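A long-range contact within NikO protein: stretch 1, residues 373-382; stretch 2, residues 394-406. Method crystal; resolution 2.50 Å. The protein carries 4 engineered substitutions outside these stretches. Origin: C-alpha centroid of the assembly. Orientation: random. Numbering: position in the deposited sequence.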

# COMPACT_ATOMS: atom_id res chain seq x y z
N PRO A 373 -5.22 -6.31 -18.99
CA PRO A 373 -4.96 -6.23 -20.43
C PRO A 373 -6.24 -6.06 -21.25
O PRO A 373 -6.19 -5.55 -22.37
CB PRO A 373 -4.31 -7.58 -20.75
CG PRO A 373 -3.77 -8.06 -19.45
CD PRO A 373 -4.75 -7.60 -18.43
N GLU A 374 -7.37 -6.48 -20.69
CA GLU A 374 -8.65 -6.34 -21.37
C GLU A 374 -9.18 -4.92 -21.26
O GLU A 374 -9.78 -4.40 -22.20
CB GLU A 374 -9.66 -7.35 -20.82
CG GLU A 374 -9.20 -8.79 -20.94
CD GLU A 374 -8.86 -9.18 -22.36
OE1 GLU A 374 -9.72 -9.01 -23.25
OE2 GLU A 374 -7.73 -9.65 -22.59
N LEU A 375 -8.96 -4.30 -20.11
CA LEU A 375 -9.33 -2.90 -19.91
C LEU A 375 -8.46 -2.01 -20.80
O LEU A 375 -8.89 -0.92 -21.20
CB LEU A 375 -9.15 -2.49 -18.45
CG LEU A 375 -10.17 -3.03 -17.44
CD1 LEU A 375 -9.82 -2.54 -16.04
CD2 LEU A 375 -11.58 -2.61 -17.82
N GLU A 376 -7.26 -2.48 -21.09
CA GLU A 376 -6.32 -1.75 -21.95
C GLU A 376 -6.90 -1.59 -23.36
O GLU A 376 -6.70 -0.57 -24.00
CB GLU A 376 -4.99 -2.50 -22.02
CG GLU A 376 -3.84 -1.68 -22.58
CD GLU A 376 -3.03 -1.01 -21.49
OE1 GLU A 376 -3.05 -1.52 -20.35
OE2 GLU A 376 -2.37 0.01 -21.77
N ALA A 377 -7.60 -2.62 -23.82
CA ALA A 377 -8.20 -2.62 -25.15
C ALA A 377 -9.29 -1.57 -25.28
O ALA A 377 -9.56 -1.07 -26.37
CB ALA A 377 -8.74 -4.00 -25.49
N LEU A 378 -9.93 -1.24 -24.16
CA LEU A 378 -11.01 -0.26 -24.16
C LEU A 378 -10.50 1.18 -24.14
O LEU A 378 -11.24 2.12 -24.42
CB LEU A 378 -11.95 -0.50 -22.98
CG LEU A 378 -12.77 -1.79 -23.02
CD1 LEU A 378 -13.66 -1.90 -21.79
CD2 LEU A 378 -13.61 -1.85 -24.30
N GLY A 379 -9.22 1.34 -23.82
CA GLY A 379 -8.60 2.66 -23.80
C GLY A 379 -8.02 3.02 -22.45
O GLY A 379 -7.32 4.02 -22.31
N ILE A 380 -8.32 2.20 -21.44
CA ILE A 380 -7.82 2.43 -20.09
C ILE A 380 -6.33 2.11 -19.99
O ILE A 380 -5.89 1.04 -20.40
CB ILE A 380 -8.60 1.59 -19.06
CG1 ILE A 380 -10.10 1.86 -19.19
CG2 ILE A 380 -8.12 1.89 -17.65
CD1 ILE A 380 -10.95 1.06 -18.23
N ARG A 381 -5.56 3.05 -19.45
CA ARG A 381 -4.11 2.90 -19.34
C ARG A 381 -3.73 2.21 -18.03
O ARG A 381 -3.96 2.76 -16.95
CB ARG A 381 -3.43 4.26 -19.41
CG ARG A 381 -3.92 5.16 -20.53
CD ARG A 381 -3.17 4.93 -21.83
NE ARG A 381 -3.05 6.16 -22.61
CZ ARG A 381 -3.97 6.61 -23.45
NH1 ARG A 381 -5.09 5.93 -23.63
NH2 ARG A 381 -3.77 7.74 -24.11
N THR A 382 -3.14 1.03 -18.13
CA THR A 382 -2.72 0.29 -16.94
C THR A 382 -1.26 -0.14 -17.02
O THR A 382 -0.66 -0.16 -18.10
CB THR A 382 -3.58 -0.96 -16.69
OG1 THR A 382 -3.37 -1.91 -17.75
CG2 THR A 382 -5.06 -0.59 -16.62
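Stretch 2 (394-406) PCPPHRPGTDLRA

Stretch 2 runs back along the C-terminal end of a helix and the loop that follows it, in a contact held by four hydrogen bonds and a small apolar core, with 761 Å² buried over both sides. The direction is close to antiparallel: the N-to-C axes of helix 373-378 and the strand that includes residues 403-405 make an angle of 163°, with a signed crossing angle of -163° and a closest approach of 8.4 Å. The CA register confirms this, since the pairs Glu374-Leu404 (CA to CA 5.9 Å), Ala377-Thr402 (CA to CA 6.9 Å), Leu378-Arg399 (CA to CA 4.7 Å) and Ile380-Cys395 (CA to CA 5.0 Å) ascend in one stretch as they descend in the other.

At the strand, phi/psi values of -117/102 for Asp403, -92/136 for Leu404 and -115/125 for Arg405 mark an extended backbone. Glu374, with chi1 and chi2 both m, points its CA-to-CB bond toward this segment, and its OE1 accepts a hydrogen bond from Arg405 N at 3.0 Å with an N-H...acceptor angle of 169°. Here a helix carboxylate meets a strand amide, so the bond depends on the backbone of Arg405 rather than on its guanidinium. Nearby, Leu404 packs against Leu378, CD2 to CD1 at 3.8 Å, while the CD2 of Leu378 lies 3.6 Å from Thr402 OG1.

The helix ends in a Schellman motif. Gly379 has phi/psi of 121/-9, and bonds return to the last turn from Ile380 N to Leu375 O (3.2 Å) and from Gly379 N to Glu376 O (3.2 Å). Leu378 O is then the acceptor for two consecutive amides of stretch 2: His398 N and Arg399 N each stand 2.8 Å from Leu378 O, at angles of 168° and 162°. The loop thus docks on the helix end through its main chain. Pro397 packs beside this point, its CB 3.7 Å from Leu378 CB and its CD 3.8 Å from Ile380 CD1.

The backbone angles of Gly379 by themselves call for glycine, since a CB would be jammed against the carbonyl O of the residue before; an ideal CB on Gly379 would also lie 2.6 Å from His398 CE1 as it stands, a clash. The Arg399 guanidinium lies with one face over Gly379 CA, which is 3.8 Å from Arg399 NE. His398 is held by its own stretch, ND1 donating to Pro396 O at 3.1 Å. A water links the two backbones, donating to Gly379 O at 2.8 Å and to Pro396 O at 3.2 Å.

Farther along, Cys395, chi1 p, points its CA-to-CB bond toward stretch 1. Its SG accepts a hydrogen bond from Arg381 N at 3.3 Å (155°) and lies 3.7 Å from Ile380 CG2, while Ile380 CA makes a CA-H...O contact of 3.3 Å with Cys395 O. One sulfur therefore serves both a polar and an apolar neighbour.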

# COMPACT_ATOMS: atom_id res chain seq x y z
N PRO A 394 -6.59 10.58 -15.91
CA PRO A 394 -7.86 10.09 -16.46
C PRO A 394 -7.65 9.25 -17.72
O PRO A 394 -6.88 9.63 -18.60
CB PRO A 394 -8.61 11.37 -16.83
CG PRO A 394 -7.82 12.51 -16.24
CD PRO A 394 -6.41 12.02 -16.17
N CYS A 395 -8.32 8.10 -17.78
CA CYS A 395 -8.27 7.25 -18.97
C CYS A 395 -9.53 6.39 -19.08
O CYS A 395 -9.45 5.16 -19.06
CB CYS A 395 -7.03 6.36 -18.92
SG CYS A 395 -6.87 5.37 -17.42
N PRO A 396 -10.70 7.04 -19.22
CA PRO A 396 -11.96 6.28 -19.26
C PRO A 396 -12.06 5.45 -20.53
O PRO A 396 -11.54 5.85 -21.57
CB PRO A 396 -13.02 7.38 -19.26
CG PRO A 396 -12.35 8.55 -19.89
CD PRO A 396 -10.91 8.48 -19.46
N PRO A 397 -12.72 4.28 -20.44
CA PRO A 397 -12.89 3.39 -21.60
C PRO A 397 -13.73 4.05 -22.68
O PRO A 397 -14.75 4.66 -22.37
CB PRO A 397 -13.63 2.19 -21.00
CG PRO A 397 -14.31 2.72 -19.78
CD PRO A 397 -13.38 3.76 -19.23
N HIS A 398 -13.30 3.94 -23.93
CA HIS A 398 -13.99 4.60 -25.03
C HIS A 398 -13.91 3.83 -26.35
O HIS A 398 -14.76 3.99 -27.21
CB HIS A 398 -13.46 6.03 -25.22
CG HIS A 398 -12.01 6.08 -25.59
ND1 HIS A 398 -11.00 6.05 -24.66
CD2 HIS A 398 -11.40 6.17 -26.80
CE1 HIS A 398 -9.83 6.12 -25.28
NE2 HIS A 398 -10.05 6.19 -26.58
N ARG A 399 -12.88 3.01 -26.49
CA ARG A 399 -12.66 2.27 -27.74
C ARG A 399 -13.67 1.15 -27.94
O ARG A 399 -13.74 0.22 -27.14
CB ARG A 399 -11.23 1.72 -27.78
CG ARG A 399 -10.15 2.79 -27.73
CD ARG A 399 -8.77 2.17 -27.59
NE ARG A 399 -7.73 3.19 -27.47
CZ ARG A 399 -6.47 2.94 -27.13
NH1 ARG A 399 -6.09 1.70 -26.88
NH2 ARG A 399 -5.60 3.93 -27.04
N PRO A 400 -14.45 1.23 -29.03
CA PRO A 400 -15.44 0.21 -29.38
C PRO A 400 -14.88 -0.81 -30.37
O PRO A 400 -13.76 -0.65 -30.87
CB PRO A 400 -16.53 1.03 -30.07
CG PRO A 400 -15.76 2.10 -30.78
CD PRO A 400 -14.54 2.40 -29.92
N GLY A 401 -15.66 -1.86 -30.64
CA GLY A 401 -15.28 -2.85 -31.63
C GLY A 401 -14.20 -3.81 -31.17
O GLY A 401 -13.40 -4.28 -31.98
N THR A 402 -14.17 -4.10 -29.88
CA THR A 402 -13.17 -5.01 -29.32
C THR A 402 -13.78 -6.34 -28.90
O THR A 402 -15.00 -6.46 -28.76
CB THR A 402 -12.46 -4.38 -28.11
OG1 THR A 402 -13.43 -4.04 -27.11
CG2 THR A 402 -11.71 -3.12 -28.52
N ASP A 403 -12.92 -7.34 -28.71
CA ASP A 403 -13.35 -8.64 -28.22
C ASP A 403 -12.69 -8.94 -26.88
O ASP A 403 -11.52 -9.32 -26.82
CB ASP A 403 -13.00 -9.74 -29.22
CG ASP A 403 -13.84 -9.67 -30.48
OD1 ASP A 403 -15.04 -10.01 -30.41
OD2 ASP A 403 -13.29 -9.30 -31.53
N LEU A 404 -13.45 -8.77 -25.80
CA LEU A 404 -12.91 -8.93 -24.46
C LEU A 404 -13.08 -10.35 -23.93
O LEU A 404 -14.14 -10.96 -24.09
CB LEU A 404 -13.56 -7.93 -23.50
CG LEU A 404 -12.87 -6.57 -23.32
CD1 LEU A 404 -12.56 -5.92 -24.65
CD2 LEU A 404 -13.73 -5.65 -22.48
N ARG A 405 -12.03 -10.87 -23.31
CA ARG A 405 -12.08 -12.19 -22.70
C ARG A 405 -11.93 -12.10 -21.19
O ARG A 405 -10.97 -11.52 -20.68
CB ARG A 405 -10.98 -13.09 -23.27
CG ARG A 405 -10.89 -14.45 -22.59
CD ARG A 405 -9.70 -15.25 -23.10
NE ARG A 405 -9.58 -16.53 -22.41
CZ ARG A 405 -10.24 -17.63 -22.78
NH1 ARG A 405 -11.06 -17.60 -23.81
NH2 ARG A 405 -10.07 -18.76 -22.10
N ALA A 406 -12.90 -12.66 -20.47
CA ALA A 406 -12.86 -12.67 -19.01
C ALA A 406 -11.98 -13.80 -18.50
O ALA A 406 -12.03 -14.92 -19.01
CB ALA A 406 -14.26 -12.79 -18.45
O HOH W 1 -8.40 6.56 -21.98